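Enoyl-CoA hydratase/isomerase family protein (Mycobacterium tuberculosis, PDB 4FN7) isomerises enoyl-CoA substrates as a member of the crotonase superfamily, probably in lipid metabolism. Local coordinates at the interface of chains A and B. Residues are numbered along the deposited sequence; one frame, centred on the assembly and turned at random. Chains: chain A/B, Enoyl-CoA hydratase/isomerase family protein.

Contact 1: the interface of chains A and B. Residues chain A 142, 154-155, 158-159; chain B 206, 209-211.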
loop_
_atom_site.group_PDB
_atom_site.type_symbol
_atom_site.label_atom_id
_atom_site.label_comp_id
_atom_site.label_asym_id
_atom_site.label_seq_id
_atom_site.Cartn_x
_atom_site.Cartn_y
_atom_site.Cartn_z
ATOM N N LEU A 142 11.344 4.151 9.909
ATOM C CA LEU A 142 10.120 4.482 9.189
ATOM C C LEU A 142 10.187 4.014 7.736
ATOM O O LEU A 142 9.233 3.447 7.214
ATOM C CB LEU A 142 9.830 5.988 9.261
ATOM C CG LEU A 142 9.436 6.522 10.641
ATOM C CD1 LEU A 142 9.348 8.044 10.620
ATOM C CD2 LEU A 142 8.116 5.920 11.088
ATOM N N TYR A 154 0.812 1.083 8.117
ATOM C CA TYR A 154 1.973 1.921 8.377
ATOM C C TYR A 154 1.606 3.026 9.371
ATOM O O TYR A 154 2.346 3.305 10.317
ATOM C CB TYR A 154 2.481 2.534 7.067
ATOM C CG TYR A 154 3.621 3.509 7.230
ATOM C CD1 TYR A 154 4.869 3.082 7.662
ATOM C CD2 TYR A 154 3.461 4.856 6.924
ATOM C CE1 TYR A 154 5.910 3.966 7.800
ATOM C CE2 TYR A 154 4.501 5.751 7.061
ATOM C CZ TYR A 154 5.727 5.302 7.503
ATOM O OH TYR A 154 6.785 6.171 7.644
ATOM N N GLN A 155 0.449 3.644 9.164
ATOM C CA GLN A 155 -0.002 4.681 10.090
ATOM C C GLN A 155 -0.137 4.147 11.513
ATOM O O GLN A 155 0.326 4.774 12.469
ATOM C CB GLN A 155 -1.321 5.301 9.619
ATOM C CG GLN A 155 -1.161 6.162 8.389
ATOM C CD GLN A 155 -0.100 7.220 8.582
ATOM O OE1 GLN A 155 -0.078 7.900 9.609
ATOM N NE2 GLN A 155 0.795 7.357 7.609
ATOM N N THR A 158 3.186 2.844 13.399
ATOM C CA THR A 158 4.121 3.886 13.793
ATOM C C THR A 158 3.570 4.734 14.948
ATOM O O THR A 158 3.988 4.568 16.093
ATOM C CB THR A 158 4.555 4.736 12.580
ATOM O OG1 THR A 158 3.404 5.310 11.945
ATOM C CG2 THR A 158 5.296 3.858 11.564
ATOM N N GLY A 159 2.605 5.606 14.658
ATOM C CA GLY A 159 2.076 6.517 15.663
ATOM C C GLY A 159 1.350 5.849 16.816
ATOM O O GLY A 159 1.293 6.398 17.922
ATOM N N THR B 206 6.232 11.217 15.977
ATOM C CA THR B 206 6.215 10.106 15.031
ATOM C C THR B 206 5.108 10.253 13.986
ATOM O O THR B 206 5.319 9.973 12.807
ATOM C CB THR B 206 6.095 8.760 15.763
ATOM O OG1 THR B 206 7.239 8.589 16.605
ATOM C CG2 THR B 206 6.019 7.592 14.776
ATOM N N ARG B 209 6.145 12.615 11.326
ATOM C CA ARG B 209 7.088 11.961 10.421
ATOM C C ARG B 209 6.377 10.993 9.474
ATOM O O ARG B 209 6.714 10.917 8.292
ATOM C CB ARG B 209 8.166 11.216 11.209
ATOM C CG ARG B 209 9.087 12.119 11.998
ATOM C CD ARG B 209 10.187 11.319 12.680
ATOM N NE ARG B 209 11.095 12.210 13.385
ATOM C CZ ARG B 209 12.255 11.841 13.922
ATOM N NH1 ARG B 209 12.660 10.578 13.846
ATOM N NH2 ARG B 209 13.012 12.742 14.539
ATOM N N SER B 210 5.393 10.256 9.984
ATOM C CA SER B 210 4.714 9.243 9.174
ATOM C C SER B 210 3.755 9.871 8.165
ATOM O O SER B 210 3.204 9.170 7.310
ATOM C CB SER B 210 3.964 8.239 10.050
ATOM O OG SER B 210 2.757 8.785 10.556
ATOM N N ARG B 211 3.557 11.187 8.271
ATOM C CA ARG B 211 2.614 11.917 7.422
ATOM C C ARG B 211 3.217 13.121 6.716
ATOM O O ARG B 211 2.498 13.914 6.129
ATOM C CB ARG B 211 1.417 12.374 8.257
ATOM C CG ARG B 211 0.693 11.207 8.842
ATOM C CD ARG B 211 -0.384 11.591 9.815
ATOM N NE ARG B 211 -0.968 10.366 10.334
ATOM C CZ ARG B 211 -1.895 10.301 11.279
ATOM N NH1 ARG B 211 -2.357 11.417 11.835
ATOM N NH2 ARG B 211 -2.347 9.115 11.670
HETATM O O HOH W 1 1.103 7.479 12.630
HETATM O O HOH W 2 6.796 8.563 6.409
#
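A:Gln155 and the B:Ser210–B:Arg211 pair form the polar part of a heterologous subunit interface, in which unlike surfaces of two copies meet within the deposited trimer; helix 151-159 of chain A takes up the end of helix 200-210 of chain B. The amide of A:Gln155 works at both ends. Its OE1 accepts a nearly straight bond (168° at H) from the guanidinium NE of B:Arg211 at 2.7 Å, and the B:Ser210 hydroxyl OG gives to the same OE1 at 3.1 Å from the opposite face of the amide. In the amide plane, NE2 of A:Gln155 donates to the backbone O of B:Ser210, 3.0 Å away. A bend at chi2 (-54°) brings the amide round to these partners, and the bonds at its two ends hold its rotation. Water 1 adds a bridge, touching OG of B:Ser210, OG1 of A:Thr158 and the backbone O of A:Gln155.

B:Ser210 sits deep in the contact, its CB 3.9 Å from the ring carbon CE2 of A:Tyr154. That tyrosine's OH reaches water 2, which also meets the backbone O of B:Arg209. Nearby, the branch tip CD1 of A:Leu142 touches CB of B:Arg209 at 3.4 Å, the two side chains crossing at about a right angle. Methyl CG2 of B:Thr206 lies 3.9 Å from CB of A:Thr158. By tying a helix end to the neighbouring subunit, the site probably helps hold the trimer together.

Contact 2: the interface of chains A and B. Residues chain A 131, 134-137, 158-159; chain B 202-203, 206.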
loop_
_atom_site.group_PDB
_atom_site.type_symbol
_atom_site.label_atom_id
_atom_site.label_comp_id
_atom_site.label_asym_id
_atom_site.label_seq_id
_atom_site.Cartn_x
_atom_site.Cartn_y
_atom_site.Cartn_z
ATOM N N VAL A 131 6.775 4.229 20.319
ATOM C CA VAL A 131 5.922 5.296 20.840
ATOM C C VAL A 131 5.339 4.934 22.204
ATOM O O VAL A 131 5.135 5.813 23.046
ATOM C CB VAL A 131 4.815 5.657 19.823
ATOM C CG1 VAL A 131 3.731 6.517 20.463
ATOM C CG2 VAL A 131 5.430 6.357 18.602
ATOM N N GLY A 134 8.148 5.838 24.713
ATOM C CA GLY A 134 8.663 7.197 24.713
ATOM C C GLY A 134 9.721 7.536 23.681
ATOM O O GLY A 134 10.351 8.590 23.757
ATOM N N MET A 135 9.902 6.657 22.703
ATOM C CA MET A 135 10.899 6.882 21.674
ATOM C C MET A 135 10.261 7.280 20.349
ATOM O O MET A 135 9.300 6.666 19.890
ATOM C CB MET A 135 11.776 5.640 21.522
ATOM C CG MET A 135 12.413 5.224 22.840
ATOM S SD MET A 135 13.372 3.709 22.735
ATOM C CE MET A 135 13.904 3.524 24.431
ATOM N N THR A 136 10.792 8.335 19.747
ATOM C CA THR A 136 10.352 8.735 18.416
ATOM C C THR A 136 11.012 7.805 17.398
ATOM O O THR A 136 12.206 7.525 17.494
ATOM C CB THR A 136 10.715 10.204 18.133
ATOM O OG1 THR A 136 10.065 11.043 19.099
ATOM C CG2 THR A 136 10.285 10.626 16.728
ATOM N N ILE A 137 10.241 7.300 16.442
ATOM C CA ILE A 137 10.800 6.331 15.501
ATOM C C ILE A 137 11.783 7.012 14.552
ATOM O O ILE A 137 11.441 8.005 13.906
ATOM C CB ILE A 137 9.712 5.622 14.688
ATOM C CG1 ILE A 137 8.718 4.918 15.612
ATOM C CG2 ILE A 137 10.357 4.608 13.748
ATOM C CD1 ILE A 137 7.602 4.182 14.875
ATOM N N THR A 158 3.186 2.844 13.399
ATOM C CA THR A 158 4.121 3.886 13.793
ATOM C C THR A 158 3.570 4.734 14.948
ATOM O O THR A 158 3.988 4.568 16.093
ATOM C CB THR A 158 4.555 4.736 12.580
ATOM O OG1 THR A 158 3.404 5.310 11.945
ATOM C CG2 THR A 158 5.296 3.858 11.564
ATOM N N GLY A 159 2.605 5.606 14.658
ATOM C CA GLY A 159 2.076 6.517 15.663
ATOM C C GLY A 159 1.350 5.849 16.816
ATOM O O GLY A 159 1.293 6.398 17.922
ATOM N N ALA B 202 6.353 11.327 21.844
ATOM C CA ALA B 202 6.771 10.392 20.803
ATOM C C ALA B 202 5.657 10.170 19.789
ATOM O O ALA B 202 5.913 10.043 18.594
ATOM C CB ALA B 202 7.191 9.077 21.422
ATOM N N HIS B 203 4.415 10.120 20.259
ATOM C CA HIS B 203 3.277 9.955 19.356
ATOM C C HIS B 203 3.188 11.124 18.379
ATOM O O HIS B 203 3.081 10.942 17.166
ATOM C CB HIS B 203 1.963 9.825 20.138
ATOM C CG HIS B 203 0.742 9.960 19.283
ATOM N ND1 HIS B 203 0.319 8.966 18.425
ATOM C CD2 HIS B 203 -0.131 10.984 19.130
ATOM C CE1 HIS B 203 -0.771 9.366 17.793
ATOM N NE2 HIS B 203 -1.067 10.588 18.206
ATOM N N THR B 206 6.232 11.217 15.977
ATOM C CA THR B 206 6.215 10.106 15.031
ATOM C C THR B 206 5.108 10.253 13.986
ATOM O O THR B 206 5.319 9.973 12.807
ATOM C CB THR B 206 6.095 8.760 15.763
ATOM O OG1 THR B 206 7.239 8.589 16.605
ATOM C CG2 THR B 206 6.019 7.592 14.776
#
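B:Thr206, B:His203 and B:Ala202, one face of helix 200-210, pack against A:Val131, the stretch A:Gly134 to A:Ile137 and the end of helix 151-159 in a mixed apolar and polar, heterologous interface that joins two copies of the deposited trimer.

B:Thr206 is the most buried residue here, and its two branches do different work. Methyl CG2, anti to the backbone N, lies 3.8 Å from CD1 of A:Ile137, whose side chain crosses it at a slant, and also faces A:Thr158. The hydroxyl OG1, beside the backbone N (chi1 -62°), turns back to give its hydrogen to the backbone O of B:Ala202, one helical turn earlier, at 2.8 Å. With its hydrogen used there, OG1 can accept the backbone N-H of A:Ile137 across the interface, a straight but rather long bond of 3.3 Å. The threonine thus satisfies a backbone amide of the partner chain while bonding back to a carbonyl of its own helix.

A:Val131 splays its two methyls over this helix face: CG1 approaches CA of B:His203 at 3.6 Å, while CG2 sits 3.8 Å from CB of B:Thr206. The methyl of B:Ala202 rests 3.6 Å from the backbone O of A:Met135 and near A:Gly134, a contact of small groups that probably lets the backbones come close.

At the far edge, the B:His203 side chain swings out with CG anti to the backbone N (chi1 167°). Its ring nitrogen ND1 donates to the backbone O of A:Gly159 at 2.8 Å; that oxygen lies in the imidazole plane, while ND1 stands above the glycine's carbonyl plane.

Contact 1 and contact 2 are neighbouring parts of one interface, the centres of their C-alpha atoms about 8 Å apart. They share A:Thr158, A:Gly159 and B:Thr206, and on chain B both draw on helix 200-210: contact 2 uses its beginning and middle, contact 1 its end and the residue that follows. Chain A answers with the 3-10 helix 130-133, the loop after it and helices 139-148 and 151-159. One helix of chain B is therefore gripped along its length, which should fix its position and tilt against chain A. Repeated between copies, such unlike-surface contacts suit a closed ring of three.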